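Local coordinates for protein putative histidinol-phosphate aminotransferase (Erwinia carotovora atroseptica, PDB 3LY1) that binds pyridoxal 5'-phosphate and probably acts as an aminotransferase, moving amino groups between substrates, at residues 70-75 / 237-242; 206-211 / 223-228. All coordinates share one frame; numbering follows the deposited sequence. Where two conformers were deposited one is given.

Contact 1. Residues 70-75 / 237-242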
ATOM      1  N   SER A  70      16.374 -10.560  -1.689  1.00 14.22           N
ATOM      2  CA  SER A  70      15.396 -11.605  -1.913  1.00 13.57           C
ATOM      3  C   SER A  70      14.069 -11.367  -1.167  1.00 13.66           C
ATOM      4  O   SER A  70      13.170 -12.228  -1.197  1.00 13.31           O
ATOM      5  CB  SER A  70      16.010 -12.969  -1.518  1.00 14.05           C
ATOM      6  OG  SER A  70      16.757 -13.502  -2.610  1.00 15.12           O
ATOM      7  N   ILE A  71      13.943 -10.230  -0.494  1.00 13.16           N
ATOM      8  CA  ILE A  71      12.700  -9.832   0.189  1.00 13.43           C
ATOM      9  C   ILE A  71      12.113  -8.555  -0.445  1.00 13.27           C
ATOM     10  O   ILE A  71      12.824  -7.573  -0.639  1.00 12.15           O
ATOM     11  CB  ILE A  71      12.934  -9.602   1.709  1.00 13.05           C
ATOM     12  CG1 ILE A  71      13.430 -10.877   2.360  1.00 16.36           C
ATOM     13  CG2 ILE A  71      11.627  -9.107   2.467  1.00 13.22           C
ATOM     14  CD1 ILE A  71      12.511 -12.115   2.092  1.00 15.64           C
ATOM     15  N   LEU A  72      10.818  -8.570  -0.757  1.00 13.40           N
ATOM     16  CA  LEU A  72      10.063  -7.356  -1.089  1.00 13.26           C
ATOM     17  C   LEU A  72       8.909  -7.185  -0.142  1.00 13.39           C
ATOM     18  O   LEU A  72       7.998  -8.025  -0.125  1.00 12.11           O
ATOM     19  CB  LEU A  72       9.495  -7.383  -2.517  1.00 12.89           C
ATOM     20  CG  LEU A  72       8.755  -6.138  -3.013  1.00 14.65           C
ATOM     21  CD1 LEU A  72       9.708  -4.968  -3.235  1.00 15.08           C
ATOM     22  CD2 LEU A  72       8.066  -6.466  -4.342  1.00 16.28           C
ATOM     23  N   LEU A  73       8.948  -6.113   0.655  1.00 14.09           N
ATOM     24  CA  LEU A  73       7.861  -5.785   1.562  1.00 14.06           C
ATOM     25  C   LEU A  73       6.738  -5.120   0.814  1.00 14.58           C
ATOM     26  O   LEU A  73       6.962  -4.267  -0.073  1.00 15.96           O
ATOM     27  CB  LEU A  73       8.347  -4.874   2.701  1.00 14.73           C
ATOM     28  CG  LEU A  73       9.008  -5.467   3.936  1.00 15.92           C
ATOM     29  CD1 LEU A  73       9.850  -4.358   4.570  1.00 16.10           C
ATOM     30  CD2 LEU A  73       8.010  -6.097   4.921  1.00 14.07           C
ATOM     31  N   THR A  74       5.515  -5.509   1.152  1.00 14.69           N
ATOM     32  CA  THR A  74       4.338  -5.055   0.427  1.00 14.37           C
ATOM     33  C   THR A  74       3.235  -4.770   1.433  1.00 13.96           C
ATOM     34  O   THR A  74       3.288  -5.197   2.646  1.00 13.47           O
ATOM     35  CB  THR A  74       3.833  -6.089  -0.673  1.00 13.98           C
ATOM     36  OG1 THR A  74       3.420  -7.313  -0.050  1.00 15.56           O
ATOM     37  CG2 THR A  74       4.925  -6.421  -1.790  1.00 12.66           C
ATOM     38  N   ALA A  75       2.263  -3.992   0.985  1.00 14.47           N
ATOM     39  CA  ALA A  75       1.125  -3.628   1.865  1.00 15.07           C
ATOM     40  C   ALA A  75       0.092  -4.737   1.823  1.00 14.63           C
ATOM     41  O   ALA A  75      -0.837  -4.731   1.006  1.00 17.26           O
ATOM     42  CB  ALA A  75       0.529  -2.259   1.491  1.00 15.11           C
ATOM     43  N   ARG A 237       9.375  -3.146  -9.525  1.00 13.18           N
ATOM     44  CA  ARG A 237       9.041  -2.127 -10.492  0.50 14.30           C
ATOM     45  C   ARG A 237       7.514  -1.865 -10.541  1.00 13.99           C
ATOM     46  O   ARG A 237       7.085  -0.891 -11.137  1.00 16.06           O
ATOM     47  CB  ARG A 237       9.646  -2.498 -11.857  0.50 13.92           C
ATOM     48  CG  ARG A 237      11.201  -2.429 -11.852  0.50 15.33           C
ATOM     49  CD  ARG A 237      11.895  -3.281 -12.933  0.50 17.73           C
ATOM     50  NE  ARG A 237      11.690  -2.775 -14.274  0.50 20.70           N
ATOM     51  CZ  ARG A 237      12.405  -1.814 -14.853  0.50 22.31           C
ATOM     52  NH1 ARG A 237      13.405  -1.224 -14.210  0.50 22.63           N
ATOM     53  NH2 ARG A 237      12.099  -1.433 -16.089  0.50 21.62           N
ATOM     54  N   TYR A 238       6.716  -2.701  -9.866  1.00 13.47           N
ATOM     55  CA  TYR A 238       5.253  -2.620  -9.875  1.00 12.56           C
ATOM     56  C   TYR A 238       4.637  -2.286  -8.535  1.00 12.89           C
ATOM     57  O   TYR A 238       3.416  -2.394  -8.359  1.00 13.70           O
ATOM     58  CB  TYR A 238       4.652  -3.878 -10.506  1.00 11.97           C
ATOM     59  CG  TYR A 238       5.171  -4.010 -11.901  1.00 13.00           C
ATOM     60  CD1 TYR A 238       4.633  -3.266 -12.936  1.00 14.32           C
ATOM     61  CD2 TYR A 238       6.262  -4.803 -12.176  1.00 15.87           C
ATOM     62  CE1 TYR A 238       5.155  -3.336 -14.216  1.00 15.92           C
ATOM     63  CE2 TYR A 238       6.791  -4.856 -13.448  1.00 15.50           C
ATOM     64  CZ  TYR A 238       6.227  -4.126 -14.443  1.00 17.05           C
ATOM     65  OH  TYR A 238       6.763  -4.213 -15.701  1.00 20.18           O
ATOM     66  N   VAL A 239       5.479  -1.830  -7.606  1.00 12.91           N
ATOM     67  CA  VAL A 239       5.034  -1.212  -6.348  1.00 13.63           C
ATOM     68  C   VAL A 239       5.774   0.126  -6.231  1.00 13.68           C
ATOM     69  O   VAL A 239       6.782   0.351  -6.926  1.00 13.01           O
ATOM     70  CB  VAL A 239       5.292  -2.096  -5.100  1.00 13.88           C
ATOM     71  CG1 VAL A 239       4.497  -3.393  -5.193  1.00 13.48           C
ATOM     72  CG2 VAL A 239       6.789  -2.359  -4.907  1.00 14.47           C
ATOM     73  N   ALA A 240       5.231   1.033  -5.425  1.00 14.21           N
ATOM     74  CA  ALA A 240       5.817   2.367  -5.263  1.00 15.02           C
ATOM     75  C   ALA A 240       6.778   2.320  -4.064  1.00 15.47           C
ATOM     76  O   ALA A 240       6.551   2.882  -2.972  1.00 16.56           O
ATOM     77  CB  ALA A 240       4.730   3.445  -5.103  1.00 14.58           C
ATOM     78  N   GLY A 241       7.856   1.601  -4.283  1.00 15.73           N
ATOM     79  CA  GLY A 241       8.837   1.369  -3.260  1.00 15.43           C
ATOM     80  C   GLY A 241       8.307   0.492  -2.155  1.00 15.61           C
ATOM     81  O   GLY A 241       7.260  -0.160  -2.280  1.00 15.19           O
ATOM     82  N   GLU A 242       9.086   0.427  -1.089  1.00 14.82           N
ATOM     83  CA  GLU A 242       8.690  -0.275   0.112  1.00 15.32           C
ATOM     84  C   GLU A 242       8.450   0.798   1.165  1.00 16.08           C
ATOM     85  O   GLU A 242       9.383   1.276   1.804  1.00 17.77           O
ATOM     86  CB  GLU A 242       9.789  -1.248   0.549  1.00 15.07           C
ATOM     87  CG  GLU A 242       9.966  -2.429  -0.408  1.00 14.41           C
ATOM     88  CD  GLU A 242      11.208  -3.256  -0.131  1.00 17.61           C
ATOM     89  OE1 GLU A 242      12.315  -2.791  -0.520  1.00 18.96           O
ATOM     90  OE2 GLU A 242      11.082  -4.347   0.497  1.00 17.46           O
TER
HETATM   91  O   HOH W   1      12.808  -5.435   1.919  1.00 25.60           O
HETATM   92  O   HOH W   2      13.535  -5.145  -2.099  1.00 32.16           O
HETATM   93  O   HOH W   3       5.603  -2.275  -1.437  1.00 14.35           O

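Contact 2. Residues 206-211 / 223-228. With PLP (pyridoxal-5'-phosphate), chain E; EDO (1,2-ethanediol), chain H.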
ATOM      1  N   ILE A 206       8.010 -17.517  -6.632  1.00 12.47           N
ATOM      2  CA  ILE A 206       7.645 -16.382  -5.760  1.00 11.76           C
ATOM      3  C   ILE A 206       6.794 -16.964  -4.601  1.00 12.31           C
ATOM      4  O   ILE A 206       5.730 -17.561  -4.808  1.00 12.52           O
ATOM      5  CB  ILE A 206       6.849 -15.270  -6.582  1.00 11.46           C
ATOM      6  CG1 ILE A 206       7.705 -14.709  -7.724  1.00  9.72           C
ATOM      7  CG2 ILE A 206       6.291 -14.147  -5.681  1.00 12.25           C
ATOM      8  CD1 ILE A 206       6.865 -14.031  -8.934  1.00  8.41           C
ATOM      9  N   LEU A 207       7.309 -16.834  -3.391  1.00 12.02           N
ATOM     10  CA  LEU A 207       6.577 -17.139  -2.178  1.00 13.31           C
ATOM     11  C   LEU A 207       5.974 -15.863  -1.659  1.00 13.01           C
ATOM     12  O   LEU A 207       6.669 -14.847  -1.492  1.00 14.27           O
ATOM     13  CB  LEU A 207       7.506 -17.709  -1.130  1.00 12.77           C
ATOM     14  CG  LEU A 207       7.001 -17.917   0.291  1.00 13.44           C
ATOM     15  CD1 LEU A 207       5.758 -18.828   0.304  1.00 12.17           C
ATOM     16  CD2 LEU A 207       8.122 -18.497   1.121  1.00 12.41           C
ATOM     17  N   LEU A 208       4.693 -15.912  -1.375  1.00 12.50           N
ATOM     18  CA  LEU A 208       3.991 -14.773  -0.793  1.00 12.84           C
ATOM     19  C   LEU A 208       3.546 -15.142   0.601  1.00 12.84           C
ATOM     20  O   LEU A 208       2.973 -16.247   0.828  1.00 14.08           O
ATOM     21  CB  LEU A 208       2.793 -14.401  -1.630  1.00 11.66           C
ATOM     22  CG  LEU A 208       3.060 -13.905  -3.049  1.00 13.64           C
ATOM     23  CD1 LEU A 208       1.764 -13.703  -3.717  1.00 12.86           C
ATOM     24  CD2 LEU A 208       3.981 -12.618  -3.100  1.00 14.88           C
ATOM     25  N   LYS A 209       3.805 -14.204   1.512  1.00 12.12           N
ATOM     26  CA  LYS A 209       3.409 -14.346   2.899  0.50 12.66           C
ATOM     27  C   LYS A 209       2.842 -13.036   3.428  1.00 13.30           C
ATOM     28  O   LYS A 209       2.981 -11.975   2.807  1.00 13.24           O
ATOM     29  CB  LYS A 209       4.574 -14.884   3.762  0.50 12.76           C
ATOM     30  CG  LYS A 209       4.788 -16.427   3.576  0.50 12.37           C
ATOM     31  CD  LYS A 209       5.848 -17.034   4.492  0.50 11.50           C
ATOM     32  CE  LYS A 209       5.369 -17.057   5.954  0.50  9.87           C
ATOM     33  NZ  LYS A 209       4.330 -18.120   6.220  0.50  8.91           N
ATOM     34  N   THR A 210       2.134 -13.123   4.550  1.00 13.91           N
ATOM     35  CA  THR A 210       1.406 -11.982   5.109  1.00 13.96           C
ATOM     36  C   THR A 210       1.450 -12.050   6.632  1.00 14.78           C
ATOM     37  O   THR A 210       1.587 -13.122   7.171  1.00 14.11           O
ATOM     38  CB  THR A 210      -0.052 -11.949   4.635  1.00 15.70           C
ATOM     39  OG1 THR A 210      -0.690 -10.751   5.118  1.00 15.38           O
ATOM     40  CG2 THR A 210      -0.807 -13.189   5.092  1.00 15.82           C
ATOM     41  N   PHE A 211       1.341 -10.897   7.297  1.00 15.16           N
ATOM     42  CA  PHE A 211       1.137 -10.810   8.756  1.00 14.61           C
ATOM     43  C   PHE A 211      -0.367 -10.789   9.151  1.00 14.72           C
ATOM     44  O   PHE A 211      -0.718 -10.618  10.327  1.00 13.89           O
ATOM     45  CB  PHE A 211       1.844  -9.575   9.298  1.00 14.32           C
ATOM     46  CG  PHE A 211       3.341  -9.719   9.426  1.00 14.81           C
ATOM     47  CD1 PHE A 211       4.202  -9.534   8.341  1.00 14.07           C
ATOM     48  CD2 PHE A 211       3.890 -10.040  10.635  1.00 15.03           C
ATOM     49  CE1 PHE A 211       5.586  -9.671   8.503  1.00 13.23           C
ATOM     50  CE2 PHE A 211       5.278 -10.160  10.809  1.00 17.12           C
ATOM     51  CZ  PHE A 211       6.123  -9.980   9.740  1.00 15.06           C
ATOM     52  N   GLY A 223       2.770  -7.417   4.329  1.00 14.91           N
ATOM     53  CA  GLY A 223       3.091  -8.711   3.770  1.00 14.48           C
ATOM     54  C   GLY A 223       4.412  -8.609   3.045  1.00 14.19           C
ATOM     55  O   GLY A 223       5.079  -7.571   3.108  1.00 13.85           O
ATOM     56  N   TYR A 224       4.812  -9.693   2.380  1.00 13.37           N
ATOM     57  CA  TYR A 224       6.085  -9.714   1.678  1.00 13.29           C
ATOM     58  C   TYR A 224       6.149 -10.855   0.653  1.00 14.05           C
ATOM     59  O   TYR A 224       5.322 -11.797   0.684  1.00 13.58           O
ATOM     60  CB  TYR A 224       7.285  -9.764   2.644  1.00 12.91           C
ATOM     61  CG  TYR A 224       7.355 -10.974   3.538  1.00 13.47           C
ATOM     62  CD1 TYR A 224       6.579 -11.067   4.678  1.00 14.81           C
ATOM     63  CD2 TYR A 224       8.206 -12.035   3.243  1.00 15.43           C
ATOM     64  CE1 TYR A 224       6.654 -12.163   5.518  1.00 17.44           C
ATOM     65  CE2 TYR A 224       8.263 -13.158   4.063  1.00 15.76           C
ATOM     66  CZ  TYR A 224       7.506 -13.214   5.209  1.00 17.77           C
ATOM     67  OH  TYR A 224       7.585 -14.328   6.012  1.00 19.50           O
ATOM     68  N   ALA A 225       7.075 -10.699  -0.291  1.00 14.23           N
ATOM     69  CA  ALA A 225       7.470 -11.756  -1.230  1.00 13.93           C
ATOM     70  C   ALA A 225       8.906 -12.222  -0.913  1.00 14.16           C
ATOM     71  O   ALA A 225       9.771 -11.433  -0.466  1.00 14.85           O
ATOM     72  CB  ALA A 225       7.338 -11.297  -2.673  1.00 12.87           C
ATOM     73  N   VAL A 226       9.150 -13.506  -1.133  1.00 14.60           N
ATOM     74  CA  VAL A 226      10.481 -14.102  -1.087  1.00 13.70           C
ATOM     75  C   VAL A 226      10.782 -14.714  -2.453  1.00 13.91           C
ATOM     76  O   VAL A 226       9.942 -15.443  -3.029  1.00 13.15           O
ATOM     77  CB  VAL A 226      10.604 -15.143   0.031  1.00 14.63           C
ATOM     78  CG1 VAL A 226      12.100 -15.513   0.244  1.00 13.33           C
ATOM     79  CG2 VAL A 226       9.908 -14.654   1.337  1.00 12.95           C
ATOM     80  N   ALA A 227      11.924 -14.357  -3.047  1.00 13.24           N
ATOM     81  CA  ALA A 227      12.281 -14.917  -4.347  1.00 12.70           C
ATOM     82  C   ALA A 227      13.759 -14.684  -4.632  1.00 13.34           C
ATOM     83  O   ALA A 227      14.442 -14.004  -3.870  1.00 13.17           O
ATOM     84  CB  ALA A 227      11.417 -14.296  -5.442  1.00 11.55           C
ATOM     85  N   HIS A 228      14.249 -15.204  -5.758  1.00 13.70           N
ATOM     86  CA  HIS A 228      15.618 -14.898  -6.179  1.00 13.61           C
ATOM     87  C   HIS A 228      15.699 -13.370  -6.345  1.00 13.29           C
ATOM     88  O   HIS A 228      14.707 -12.746  -6.696  1.00 13.43           O
ATOM     89  CB  HIS A 228      15.931 -15.614  -7.498  1.00 13.80           C
ATOM     90  CG  HIS A 228      17.367 -15.506  -7.934  1.00 14.46           C
ATOM     91  ND1 HIS A 228      17.804 -14.565  -8.848  1.00 16.18           N
ATOM     92  CD2 HIS A 228      18.443 -16.270  -7.636  1.00 15.16           C
ATOM     93  CE1 HIS A 228      19.101 -14.729  -9.054  1.00 16.27           C
ATOM     94  NE2 HIS A 228      19.516 -15.753  -8.323  1.00 15.61           N
TER
HETATM   95  N1  PLP E 500      -3.760 -14.804  -0.060  1.00 22.27           N
HETATM   96  C2  PLP E 500      -4.823 -15.537   0.426  1.00 23.66           C
HETATM   97  C2A PLP E 500      -4.886 -17.012   0.115  1.00 21.62           C
HETATM   98  C3  PLP E 500      -5.812 -14.876   1.155  1.00 23.38           C
HETATM   99  O3  PLP E 500      -6.868 -15.593   1.617  1.00 23.50           O
HETATM  100  C4  PLP E 500      -5.708 -13.486   1.383  1.00 29.17           C
HETATM  101  C4A PLP E 500      -6.695 -12.780   2.278  1.00 33.61           C
HETATM  102  O4A PLP E 500      -7.872 -12.982   2.028  1.00 41.58           O
HETATM  103  C5  PLP E 500      -4.627 -12.759   0.871  1.00 23.83           C
HETATM  104  C6  PLP E 500      -3.668 -13.455   0.134  1.00 22.61           C
HETATM  105  C5A PLP E 500      -4.476 -11.267   1.072  1.00 26.61           C
HETATM  106  O4P PLP E 500      -4.343 -10.857   2.446  1.00 24.18           O
HETATM  107  P   PLP E 500      -3.488  -9.570   2.846  1.00 23.16           P
HETATM  108  O1P PLP E 500      -3.513  -8.521   1.778  1.00 23.75           O
HETATM  109  O2P PLP E 500      -2.121 -10.157   3.077  1.00 25.58           O
HETATM  110  O3P PLP E 500      -4.167  -9.143   4.137  1.00 27.13           O
HETATM  111  C1  EDO H   2       6.093 -13.667   8.810  1.00 40.92           C
HETATM  112  O1  EDO H   2       5.676 -14.781   8.028  1.00 40.07           O
HETATM  113  C2  EDO H   2       7.394 -14.032   9.506  1.00 40.94           C
HETATM  114  O2  EDO H   2       7.067 -14.779  10.671  1.00 42.85           O

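Contact 1. Residues 70-75 / 237-242
The flat carboxylate of Glu-242 has the methyl CD1 of Leu-72 over one face, 3.8 Å from its CD, while OE2 meets the main chain of strand 71-74. There the amide N of Leu-73 donates to OE2 of Glu-242 at 2.8 Å and almost straight (175°); OE2 accepts it on its anti lone pair, the one pointing away from OE1. Glutamate suits the place by its reach: CG stands anti to the carbonyl carbon (chi1 -69°), and the chain runs on extended, so the acid arrives at a strand that has no neighbouring strand of this chain along this edge. The opposite edge is taken, since Leu-72 and Thr-74 bond to Ala-225 and Gly-223. One water lies 2.5 Å from OE2 of Glu-242 and reaches O of Ile-71 weakly; another lies near OE1 and O of Ile-71, and a third donates to O of Leu-73 and to O of Gly-241. Leu-72, with CG anti to its backbone N, also carries CD1 to 4.3 Å from CG2 of Val-239, a branched apolar partner whose other neighbours include Arg-82 and Ala-83 of helix 76-88. From Val-239 to Gly-241 the loop makes an inverse gamma turn centred on Ala-240, whose N is bonded to Glu-79 of the second subunit; Gly-241 takes a positive phi (68°), which favours glycine. The carboxylate thus stands in for a strand carbonyl at Leu-73 N, and water for a strand N-H at O of Leu-73 and probably of Ile-71; the straight amide bond would favour the ionised acid.

Contact 2. Residues 206-211 / 223-228
Two neighbouring antiparallel strands of the large mixed sheet, 206-210 and 223-226, pair here in the core of a fold-type I aminotransferase; 223-226 is the strand that runs against both of its neighbours. Leu-207 with Val-226 and Lys-209 with Tyr-224 are the hydrogen-bonded pairs, each closed by two N-H···O bonds. Lys-209 N reaches Tyr-224 O at 3.0 Å nearly along the C=O axis, whereas Tyr-224 N comes to Lys-209 O from 36° above the carbonyl plane. At the non-hydrogen-bonded pair Thr-210/Gly-223 the CA atoms of the two residues close to 3.9 Å, a spacing that suits glycine, because a CB on Gly-223 would collide with O of Lys-209.

On the face of Lys-209, the Tyr-224 ring lies alongside the lysine chain. CG of Tyr-224 takes the crowded position between backbone N and carbonyl carbon (chi1 61°), so CB of Lys-209 sits over the ring, 4.0 Å from its centroid, in a CH-pi contact. The lysine bends at chi3 and chi4; its NZ forms a salt bridge with Glu-184, and Tyr-224 OH bonds to His-64, as well as to an ethanediol probably from the crystallisation liquor. The Phe-211 and Tyr-224 side chains cross at about a right angle, CE1 of Phe-211 lying 4.0 Å from CE1 of Tyr-224.

The face of Leu-208 is apolar where its CD2 meets CB of Ala-225 at 3.6 Å, then polar at Thr-210, whose OG1, anti to the backbone N (chi1 -175°), donates to O2P of pyridoxal phosphate at 2.6 Å. Leu-208 and Thr-210 rest on helix 76-88, Ala-225 on helix 229-235, and strand 174-179 continues the sheet beyond 206-210.

In the fold
Contacts 1 and 2, with centres about 10 Å apart, meet through the sheet itself. Strand 71-74 lies beside 223-226, with probable hydrogen bonds from Ala-225 N to Leu-72 O and from Gly-223 N to Thr-74 O, both 2.8 Å. Contact 1 therefore covers the outer edge of a three-strand run whose inner side is contact 2, and along the chain contact 2 is nested in the loop that contact 1 closes. Only contact 2 reaches the cofactor: Thr-210 touches its phosphate directly, whereas the side chain of Leu-73 stays about 11 Å from the bound pyridoxal phosphate, nearest atoms. Strand 71-74 runs into helix 76-88, where Ser-77 and Ser-78 also bind pyridoxal phosphate.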